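Local coordinates for protein alkaline phosphatase (Thermus thermophilus, PDB 7KWD) that probably hydrolyses phosphate monoesters as a homodimeric alkaline phosphatase that carries zinc and magnesium ions in its active site, at residues Y38-F44 with D309-V315; K134-T140 with G264-E270. One frame throughout, in Å; residues are numbered along the deposited sequence.

Contact 1. Residues Y38-F44 with D309-V315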
ATOM      1  N   TYR A  38       4.275  -2.691  31.322  1.00 24.41           N
ATOM      2  CA  TYR A  38       5.359  -3.582  30.984  1.00 29.64           C
ATOM      3  C   TYR A  38       6.621  -3.049  31.626  1.00 27.10           C
ATOM      4  O   TYR A  38       6.705  -1.868  31.967  1.00 25.43           O
ATOM      5  CB  TYR A  38       5.537  -3.689  29.457  1.00 23.64           C
ATOM      6  CG  TYR A  38       4.327  -4.230  28.753  1.00 23.78           C
ATOM      7  CD1 TYR A  38       4.152  -5.589  28.571  1.00 22.20           C
ATOM      8  CD2 TYR A  38       3.362  -3.368  28.261  1.00 25.47           C
ATOM      9  CE1 TYR A  38       3.027  -6.076  27.901  1.00 30.23           C
ATOM     10  CE2 TYR A  38       2.240  -3.832  27.616  1.00 26.99           C
ATOM     11  CZ  TYR A  38       2.070  -5.180  27.435  1.00 27.18           C
ATOM     12  OH  TYR A  38       0.952  -5.630  26.787  1.00 27.20           O
ATOM     13  N   ARG A  39       7.598  -3.946  31.793  1.00 27.12           N
ATOM     14  CA  ARG A  39       8.930  -3.574  32.242  1.00 28.57           C
ATOM     15  C   ARG A  39       9.916  -3.406  31.094  1.00 28.74           C
ATOM     16  O   ARG A  39      10.858  -2.621  31.213  1.00 26.84           O
ATOM     17  CB  ARG A  39       9.510  -4.614  33.223  1.00 32.60           C
ATOM     18  CG  ARG A  39      10.581  -3.992  34.177  1.00 43.81           C
ATOM     19  CD  ARG A  39      11.277  -5.007  35.124  1.00 48.26           C
ATOM     20  NE  ARG A  39      11.625  -6.202  34.383  1.00 49.83           N
ATOM     21  CZ  ARG A  39      12.825  -6.773  34.350  1.00 48.96           C
ATOM     22  NH1 ARG A  39      13.832  -6.278  35.061  1.00 44.95           N
ATOM     23  NH2 ARG A  39      12.993  -7.863  33.587  1.00 45.90           N
ATOM     24  N   ASN A  40       9.729  -4.142  30.000  1.00 27.85           N
ATOM     25  CA  ASN A  40      10.658  -4.134  28.877  1.00 23.21           C
ATOM     26  C   ASN A  40       9.898  -3.807  27.595  1.00 23.68           C
ATOM     27  O   ASN A  40       8.722  -4.129  27.450  1.00 25.28           O
ATOM     28  CB  ASN A  40      11.370  -5.475  28.712  1.00 27.04           C
ATOM     29  CG  ASN A  40      12.046  -5.938  29.980  1.00 26.15           C
ATOM     30  OD1 ASN A  40      12.763  -5.180  30.638  1.00 27.61           O
ATOM     31  ND2 ASN A  40      11.821  -7.187  30.335  1.00 31.96           N
ATOM     32  N   LEU A  41      10.605  -3.180  26.658  1.00 22.76           N
ATOM     33  CA  LEU A  41      10.017  -2.712  25.407  1.00 19.42           C
ATOM     34  C   LEU A  41      11.001  -3.035  24.304  1.00 24.76           C
ATOM     35  O   LEU A  41      12.165  -2.628  24.372  1.00 21.10           O
ATOM     36  CB  LEU A  41       9.762  -1.206  25.449  1.00 22.03           C
ATOM     37  CG  LEU A  41       9.259  -0.560  24.164  1.00 26.03           C
ATOM     38  CD1 LEU A  41       7.856  -1.036  23.857  1.00 24.28           C
ATOM     39  CD2 LEU A  41       9.301   0.951  24.324  1.00 23.77           C
ATOM     40  N   ILE A  42      10.528  -3.728  23.284  1.00 22.48           N
ATOM     41  CA  ILE A  42      11.291  -3.959  22.058  1.00 22.79           C
ATOM     42  C   ILE A  42      10.539  -3.271  20.941  1.00 24.04           C
ATOM     43  O   ILE A  42       9.321  -3.473  20.805  1.00 23.23           O
ATOM     44  CB  ILE A  42      11.461  -5.461  21.753  1.00 21.10           C
ATOM     45  CG1 ILE A  42      12.053  -6.176  22.967  1.00 27.58           C
ATOM     46  CG2 ILE A  42      12.337  -5.636  20.538  1.00 26.77           C
ATOM     47  CD1 ILE A  42      12.095  -7.670  22.869  1.00 27.17           C
ATOM     48  N   VAL A  43      11.239  -2.451  20.163  1.00 22.95           N
ATOM     49  CA  VAL A  43      10.653  -1.778  19.004  1.00 19.89           C
ATOM     50  C   VAL A  43      11.385  -2.273  17.756  1.00 22.04           C
ATOM     51  O   VAL A  43      12.588  -2.043  17.610  1.00 22.77           O
ATOM     52  CB  VAL A  43      10.744  -0.246  19.116  1.00 22.96           C
ATOM     53  CG1 VAL A  43      10.019   0.419  17.941  1.00 22.47           C
ATOM     54  CG2 VAL A  43      10.182   0.284  20.467  1.00 25.65           C
ATOM     55  N   PHE A  44      10.658  -2.921  16.856  1.00 22.61           N
ATOM     56  CA  PHE A  44      11.211  -3.534  15.645  1.00 20.37           C
ATOM     57  C   PHE A  44      10.707  -2.680  14.485  1.00 18.90           C
ATOM     58  O   PHE A  44       9.526  -2.741  14.122  1.00 21.35           O
ATOM     59  CB  PHE A  44      10.786  -4.997  15.543  1.00 23.10           C
ATOM     60  CG  PHE A  44      11.490  -5.768  14.459  1.00 20.46           C
ATOM     61  CD1 PHE A  44      12.449  -5.214  13.661  1.00 22.41           C
ATOM     62  CD2 PHE A  44      11.106  -7.104  14.210  1.00 22.39           C
ATOM     63  CE1 PHE A  44      13.050  -5.909  12.639  1.00 26.79           C
ATOM     64  CE2 PHE A  44      11.742  -7.838  13.195  1.00 26.82           C
ATOM     65  CZ  PHE A  44      12.718  -7.233  12.411  1.00 27.43           C
ATOM     66  N   ASP A 309       6.510  -9.689  30.830  1.00 25.76           N
ATOM     67  CA  ASP A 309       6.681  -8.283  31.200  1.00 26.59           C
ATOM     68  C   ASP A 309       7.203  -7.430  30.028  1.00 27.35           C
ATOM     69  O   ASP A 309       7.516  -6.250  30.231  1.00 25.71           O
ATOM     70  CB  ASP A 309       7.611  -8.163  32.418  1.00 28.79           C
ATOM     71  CG  ASP A 309       9.024  -8.669  32.139  1.00 33.19           C
ATOM     72  OD1 ASP A 309       9.291  -9.176  31.016  1.00 34.67           O
ATOM     73  OD2 ASP A 309       9.868  -8.543  33.041  1.00 34.95           O
ATOM     74  N   THR A 310       7.222  -7.973  28.811  1.00 25.06           N
ATOM     75  CA  THR A 310       7.873  -7.336  27.664  1.00 25.30           C
ATOM     76  C   THR A 310       6.867  -7.092  26.554  1.00 24.52           C
ATOM     77  O   THR A 310       6.158  -8.023  26.147  1.00 25.24           O
ATOM     78  CB  THR A 310       8.995  -8.217  27.113  1.00 21.96           C
ATOM     79  OG1 THR A 310       9.941  -8.497  28.150  1.00 23.38           O
ATOM     80  CG2 THR A 310       9.673  -7.541  25.918  1.00 23.38           C
ATOM     81  N   LEU A 311       6.843  -5.861  26.044  1.00 20.76           N
ATOM     82  CA  LEU A 311       6.008  -5.512  24.903  1.00 18.57           C
ATOM     83  C   LEU A 311       6.849  -5.434  23.634  1.00 26.04           C
ATOM     84  O   LEU A 311       7.914  -4.814  23.631  1.00 24.54           O
ATOM     85  CB  LEU A 311       5.297  -4.182  25.136  1.00 17.47           C
ATOM     86  CG  LEU A 311       4.568  -3.672  23.886  1.00 23.93           C
ATOM     87  CD1 LEU A 311       3.388  -4.585  23.571  1.00 23.05           C
ATOM     88  CD2 LEU A 311       4.079  -2.257  24.080  1.00 25.34           C
ATOM     89  N   LEU A 312       6.354  -6.033  22.552  1.00 24.91           N
ATOM     90  CA  LEU A 312       6.993  -5.943  21.257  1.00 19.76           C
ATOM     91  C   LEU A 312       6.115  -5.107  20.342  1.00 25.09           C
ATOM     92  O   LEU A 312       4.945  -5.440  20.111  1.00 22.88           O
ATOM     93  CB  LEU A 312       7.253  -7.325  20.646  1.00 17.41           C
ATOM     94  CG  LEU A 312       7.601  -7.296  19.169  1.00 21.88           C
ATOM     95  CD1 LEU A 312       8.905  -6.535  18.924  1.00 22.45           C
ATOM     96  CD2 LEU A 312       7.646  -8.696  18.642  1.00 22.32           C
ATOM     97  N   ILE A 313       6.678  -4.012  19.836  1.00 21.44           N
ATOM     98  CA  ILE A 313       6.042  -3.181  18.819  1.00 19.91           C
ATOM     99  C   ILE A 313       6.764  -3.430  17.506  1.00 20.17           C
ATOM    100  O   ILE A 313       7.983  -3.252  17.441  1.00 22.80           O
ATOM    101  CB  ILE A 313       6.101  -1.682  19.183  1.00 17.88           C
ATOM    102  CG1 ILE A 313       5.367  -1.416  20.488  1.00 21.48           C
ATOM    103  CG2 ILE A 313       5.542  -0.842  18.013  1.00 18.39           C
ATOM    104  CD1 ILE A 313       5.289   0.070  20.871  1.00 23.50           C
ATOM    105  N   VAL A 314       6.019  -3.796  16.462  1.00 20.87           N
ATOM    106  CA  VAL A 314       6.556  -3.968  15.111  1.00 18.24           C
ATOM    107  C   VAL A 314       5.900  -2.919  14.222  1.00 22.21           C
ATOM    108  O   VAL A 314       4.668  -2.864  14.116  1.00 22.67           O
ATOM    109  CB  VAL A 314       6.316  -5.384  14.574  1.00 23.16           C
ATOM    110  CG1 VAL A 314       7.030  -5.594  13.253  1.00 23.88           C
ATOM    111  CG2 VAL A 314       6.802  -6.385  15.583  1.00 20.19           C
ATOM    112  N   VAL A 315       6.715  -2.083  13.588  1.00 21.68           N
ATOM    113  CA  VAL A 315       6.188  -0.918  12.897  1.00 19.49           C
ATOM    114  C   VAL A 315       7.058  -0.605  11.693  1.00 20.89           C
ATOM    115  O   VAL A 315       8.293  -0.730  11.739  1.00 22.04           O
ATOM    116  CB  VAL A 315       6.120   0.298  13.843  1.00 19.80           C
ATOM    117  CG1 VAL A 315       7.515   0.749  14.215  1.00 22.23           C
ATOM    118  CG2 VAL A 315       5.292   1.433  13.217  1.00 20.69           C
TER
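Tyr-38 lays one face of its ring over Leu-311, whose CB sits 3.7 Å from the centroid of the Tyr-38 ring and only 8° off the ring normal, a CH-pi contact. The ring can fold down there because CG stands anti to the carbonyl carbon (chi1 -61°). The phenol OH goes on to the backbone O of Gln-445.

Next door, Arg-39 and Asp-309 run side by side and form a salt bridge. Both NE and NH2 of Arg-39 reach OD2 of Asp-309, each at 3.2 Å and from the same face of the carboxylate, whose plane is turned 31° from the guanidinium. The other oxygen, OD1 of Asp-309, accepts from OG1 of Thr-310 at 3.0 Å. The backbone O of Asp-309 takes two more N-H groups, from Arg-39 at 2.8 Å and Asn-40 at 3.1 Å, just where parallel pairing begins.

From here strands 40-44 and 310-315 hydrogen-bond in regular alternation, as in the bond from Ile-42 N to Leu-311 O (2.9 Å). Leu-41 CD1 touches both Leu-311 CD2 and Ile-313 CD1 on the face that helix 459-468 packs against; on the other, Ile-42 CG2 meets Leu-312 CD1 at 3.9 Å. Charge is thus confined to the start of the pair, where the arginine probably helps keep the aspartate ionised, and farther along, backbone bonds and apolar packing hold the pair.

Contact 2. Residues K134-T140 with G264-E270. With MG (magnesium ion), chain D.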
ATOM      1  N   LYS A 134      16.489   1.971  32.599  1.00 26.85           N
ATOM      2  CA  LYS A 134      16.472   0.878  31.636  1.00 23.78           C
ATOM      3  C   LYS A 134      17.803   0.838  30.890  1.00 27.30           C
ATOM      4  O   LYS A 134      18.347   1.877  30.530  1.00 25.38           O
ATOM      5  CB  LYS A 134      15.321   1.046  30.630  1.00 28.37           C
ATOM      6  CG  LYS A 134      13.897   1.349  31.237  1.00 25.25           C
ATOM      7  CD  LYS A 134      13.254   0.130  31.827  1.00 28.70           C
ATOM      8  CE  LYS A 134      11.953   0.497  32.609  1.00 25.18           C
ATOM      9  NZ  LYS A 134      11.310  -0.702  33.134  1.00 31.80           N
ATOM     10  N   ALA A 135      18.320  -0.370  30.656  1.00 23.25           N
ATOM     11  CA  ALA A 135      19.350  -0.581  29.654  1.00 28.86           C
ATOM     12  C   ALA A 135      18.786  -0.307  28.260  1.00 28.26           C
ATOM     13  O   ALA A 135      17.589  -0.474  28.002  1.00 27.88           O
ATOM     14  CB  ALA A 135      19.879  -2.012  29.736  1.00 29.42           C
ATOM     15  N   VAL A 136      19.659   0.144  27.360  1.00 23.72           N
ATOM     16  CA  VAL A 136      19.276   0.536  26.011  1.00 22.50           C
ATOM     17  C   VAL A 136      20.136  -0.231  25.018  1.00 23.57           C
ATOM     18  O   VAL A 136      21.361  -0.328  25.192  1.00 21.61           O
ATOM     19  CB  VAL A 136      19.442   2.056  25.795  1.00 24.72           C
ATOM     20  CG1 VAL A 136      19.129   2.457  24.347  1.00 22.26           C
ATOM     21  CG2 VAL A 136      18.581   2.825  26.748  1.00 25.78           C
ATOM     22  N   GLY A 137      19.492  -0.752  23.976  1.00 23.56           N
ATOM     23  CA  GLY A 137      20.199  -1.383  22.867  1.00 22.12           C
ATOM     24  C   GLY A 137      19.701  -0.845  21.542  1.00 22.65           C
ATOM     25  O   GLY A 137      18.517  -0.593  21.370  1.00 23.86           O
ATOM     26  N   LEU A 138      20.635  -0.643  20.606  1.00 21.59           N
ATOM     27  CA  LEU A 138      20.327  -0.282  19.226  1.00 18.41           C
ATOM     28  C   LEU A 138      20.975  -1.305  18.290  1.00 22.32           C
ATOM     29  O   LEU A 138      22.197  -1.496  18.304  1.00 24.06           O
ATOM     30  CB  LEU A 138      20.823   1.130  18.905  1.00 22.36           C
ATOM     31  CG  LEU A 138      20.282   2.261  19.793  1.00 26.94           C
ATOM     32  CD1 LEU A 138      21.000   3.588  19.553  1.00 23.59           C
ATOM     33  CD2 LEU A 138      18.791   2.432  19.547  1.00 25.86           C
ATOM     34  N   VAL A 139      20.169  -1.956  17.476  1.00 20.40           N
ATOM     35  CA  VAL A 139      20.653  -2.996  16.582  1.00 21.07           C
ATOM     36  C   VAL A 139      20.098  -2.715  15.211  1.00 24.94           C
ATOM     37  O   VAL A 139      18.870  -2.602  15.050  1.00 22.44           O
ATOM     38  CB  VAL A 139      20.224  -4.403  17.054  1.00 19.01           C
ATOM     39  CG1 VAL A 139      20.749  -5.452  16.064  1.00 26.94           C
ATOM     40  CG2 VAL A 139      20.766  -4.684  18.433  1.00 18.07           C
ATOM     41  N   THR A 140      20.976  -2.623  14.212  1.00 21.65           N
ATOM     42  CA  THR A 140      20.464  -2.300  12.886  1.00 22.04           C
ATOM     43  C   THR A 140      21.367  -2.816  11.783  1.00 23.54           C
ATOM     44  O   THR A 140      22.529  -3.126  12.015  1.00 26.80           O
ATOM     45  CB  THR A 140      20.307  -0.784  12.728  1.00 25.80           C
ATOM     46  OG1 THR A 140      19.915  -0.465  11.395  1.00 26.33           O
ATOM     47  CG2 THR A 140      21.628  -0.090  13.035  1.00 26.20           C
ATOM     48  N   GLY A 264      15.443  -3.620  33.812  1.00 30.88           N
ATOM     49  CA  GLY A 264      14.696  -3.763  32.580  1.00 33.28           C
ATOM     50  C   GLY A 264      15.407  -3.061  31.439  1.00 25.56           C
ATOM     51  O   GLY A 264      16.469  -2.444  31.609  1.00 27.18           O
ATOM     52  N   PHE A 265      14.810  -3.156  30.248  1.00 28.43           N
ATOM     53  CA  PHE A 265      15.507  -2.658  29.067  1.00 25.58           C
ATOM     54  C   PHE A 265      14.570  -2.213  27.962  1.00 29.21           C
ATOM     55  O   PHE A 265      13.394  -2.582  27.920  1.00 21.05           O
ATOM     56  CB  PHE A 265      16.444  -3.749  28.509  1.00 22.43           C
ATOM     57  CG  PHE A 265      15.716  -4.866  27.787  1.00 25.40           C
ATOM     58  CD1 PHE A 265      15.372  -6.027  28.470  1.00 22.96           C
ATOM     59  CD2 PHE A 265      15.414  -4.761  26.415  1.00 27.33           C
ATOM     60  CE1 PHE A 265      14.699  -7.062  27.813  1.00 26.23           C
ATOM     61  CE2 PHE A 265      14.758  -5.786  25.754  1.00 26.63           C
ATOM     62  CZ  PHE A 265      14.411  -6.955  26.462  1.00 31.77           C
ATOM     63  N   VAL A 266      15.132  -1.418  27.054  1.00 19.59           N
ATOM     64  CA  VAL A 266      14.502  -1.042  25.793  1.00 20.01           C
ATOM     65  C   VAL A 266      15.476  -1.376  24.665  1.00 21.74           C
ATOM     66  O   VAL A 266      16.692  -1.217  24.812  1.00 21.87           O
ATOM     67  CB  VAL A 266      14.108   0.450  25.765  1.00 25.40           C
ATOM     68  CG1 VAL A 266      13.095   0.741  26.883  1.00 27.18           C
ATOM     69  CG2 VAL A 266      15.331   1.359  25.884  1.00 24.50           C
ATOM     70  N   LEU A 267      14.938  -1.845  23.554  1.00 24.18           N
ATOM     71  CA  LEU A 267      15.721  -2.275  22.415  1.00 21.62           C
ATOM     72  C   LEU A 267      15.025  -1.779  21.167  1.00 23.82           C
ATOM     73  O   LEU A 267      13.809  -1.928  21.028  1.00 22.01           O
ATOM     74  CB  LEU A 267      15.844  -3.799  22.390  1.00 19.62           C
ATOM     75  CG  LEU A 267      16.289  -4.502  21.120  1.00 20.39           C
ATOM     76  CD1 LEU A 267      17.709  -4.013  20.819  1.00 19.74           C
ATOM     77  CD2 LEU A 267      16.246  -6.036  21.292  1.00 18.04           C
ATOM     78  N   GLN A 268      15.783  -1.169  20.270  1.00 23.10           N
ATOM     79  CA  GLN A 268      15.330  -0.954  18.910  1.00 21.09           C
ATOM     80  C   GLN A 268      16.076  -1.938  18.014  1.00 19.13           C
ATOM     81  O   GLN A 268      17.309  -2.041  18.078  1.00 24.38           O
ATOM     82  CB  GLN A 268      15.577   0.476  18.436  1.00 21.04           C
ATOM     83  CG  GLN A 268      14.948   0.738  17.050  1.00 21.18           C
ATOM     84  CD  GLN A 268      15.444   1.999  16.353  1.00 25.71           C
ATOM     85  OE1 GLN A 268      16.318   1.945  15.496  1.00 22.78           O
ATOM     86  NE2 GLN A 268      14.839   3.137  16.683  1.00 21.85           N
ATOM     87  N   VAL A 269      15.333  -2.708  17.240  1.00 21.27           N
ATOM     88  CA  VAL A 269      15.881  -3.517  16.160  1.00 18.40           C
ATOM     89  C   VAL A 269      15.405  -2.885  14.877  1.00 18.69           C
ATOM     90  O   VAL A 269      14.204  -2.647  14.728  1.00 22.65           O
ATOM     91  CB  VAL A 269      15.407  -4.979  16.241  1.00 24.88           C
ATOM     92  CG1 VAL A 269      16.033  -5.812  15.108  1.00 22.81           C
ATOM     93  CG2 VAL A 269      15.721  -5.547  17.616  1.00 27.82           C
ATOM     94  N   GLU A 270      16.327  -2.634  13.945  1.00 20.08           N
ATOM     95  CA  GLU A 270      15.970  -2.018  12.680  1.00 27.41           C
ATOM     96  C   GLU A 270      16.350  -2.906  11.510  1.00 24.77           C
ATOM     97  O   GLU A 270      17.528  -3.260  11.341  1.00 25.86           O
ATOM     98  CB  GLU A 270      16.622  -0.648  12.473  1.00 25.29           C
ATOM     99  CG  GLU A 270      15.833   0.119  11.371  1.00 26.44           C
ATOM    100  CD  GLU A 270      16.651   1.192  10.734  1.00 26.71           C
ATOM    101  OE1 GLU A 270      17.853   1.288  11.079  1.00 27.28           O
ATOM    102  OE2 GLU A 270      16.087   1.919   9.920  1.00 24.58           O
TER
HETATM  103 MG    MG D 602      16.406   3.711   9.013  1.00 33.75          MG
HETATM  104  O   HOH W   1      18.477   0.275  15.906  1.00 24.37           O
HETATM  105  O   HOH W   2      18.226   3.997  10.066  1.00 29.14           O
HETATM  106  O   HOH W   3      16.763   5.474   8.249  1.00 33.87           O
HETATM  107  O   HOH W   4      17.059   2.830   6.961  1.00 25.03           O
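The magnesium site of the enzyme lies at the C-terminal end of two parallel strands, 135-140 and 265-270, where Thr-140 and Glu-270 reach out side by side. Glu-270 binds the magnesium ion through OE2 at 2.0 Å, and Asp-47, Thr-148 and three waters complete its shell. The second carboxylate oxygen, Glu-270 OE1, accepts a 2.7 Å hydrogen bond from Thr-140 OG1, on the anti side and 31° out of the carboxylate plane. Glu-270 OE1 also accepts a hydrogen bond from a magnesium-bound water at 2.9 Å. OG1 of Thr-140 lies trans to its own backbone N (chi1 175°), which aims it along the neighbouring glutamate, and it accepts from the backbone N of Thr-142. A valine in its place removes the hydroxyl, and would probably leave OE1 less firmly oriented and Thr-142 N without its acceptor.

One step back, a water lies 2.8 Å from Gln-268 OE1 and can donate to it, though it has other acceptors in reach. Gln-268 NE2 donates to the backbone O of Thr-148, whose OG1 binds the magnesium ion.

Alternating backbone bonds join the strands, among them Val-266 N to Ala-135 O (2.8 Å), and the side chains of the middle rungs are mostly apolar. Val-136 CG2 meets Val-266 CG2 at 3.7 Å. On the opposite face Leu-267 CD1 packs against the backbone of Gly-137 and on Val-139 CG2. Thr-140 is therefore a second-shell residue: it supports the oxygen that the metal leaves, and the carboxylate, probably polarised by the ion, is held by ion, hydroxyl and water.

From the N terminus the chain first lays down strand 40-46, then strand 135-140 of contact 2. Strand 265-271 returns beside the latter and closes contact 2 over a loop of 123 residues. After helices 273-280 and 283-306, strand 310-325 closes contact 1, so contact 2 is nested inside the larger loop. The two meet because strands 40-46 and 265-271 are themselves parallel neighbours, which gives the order 135-140, 265-271, 40-46, 310-325 across the sheet. Lys-134 NZ, at 2.8 Å from Arg-39 O, probably ties the starts together. At the other end three of the strands bring metal ligands: Asp-47 just after 40-46, Glu-270 in 265-271 and Asp-317 in 310-325.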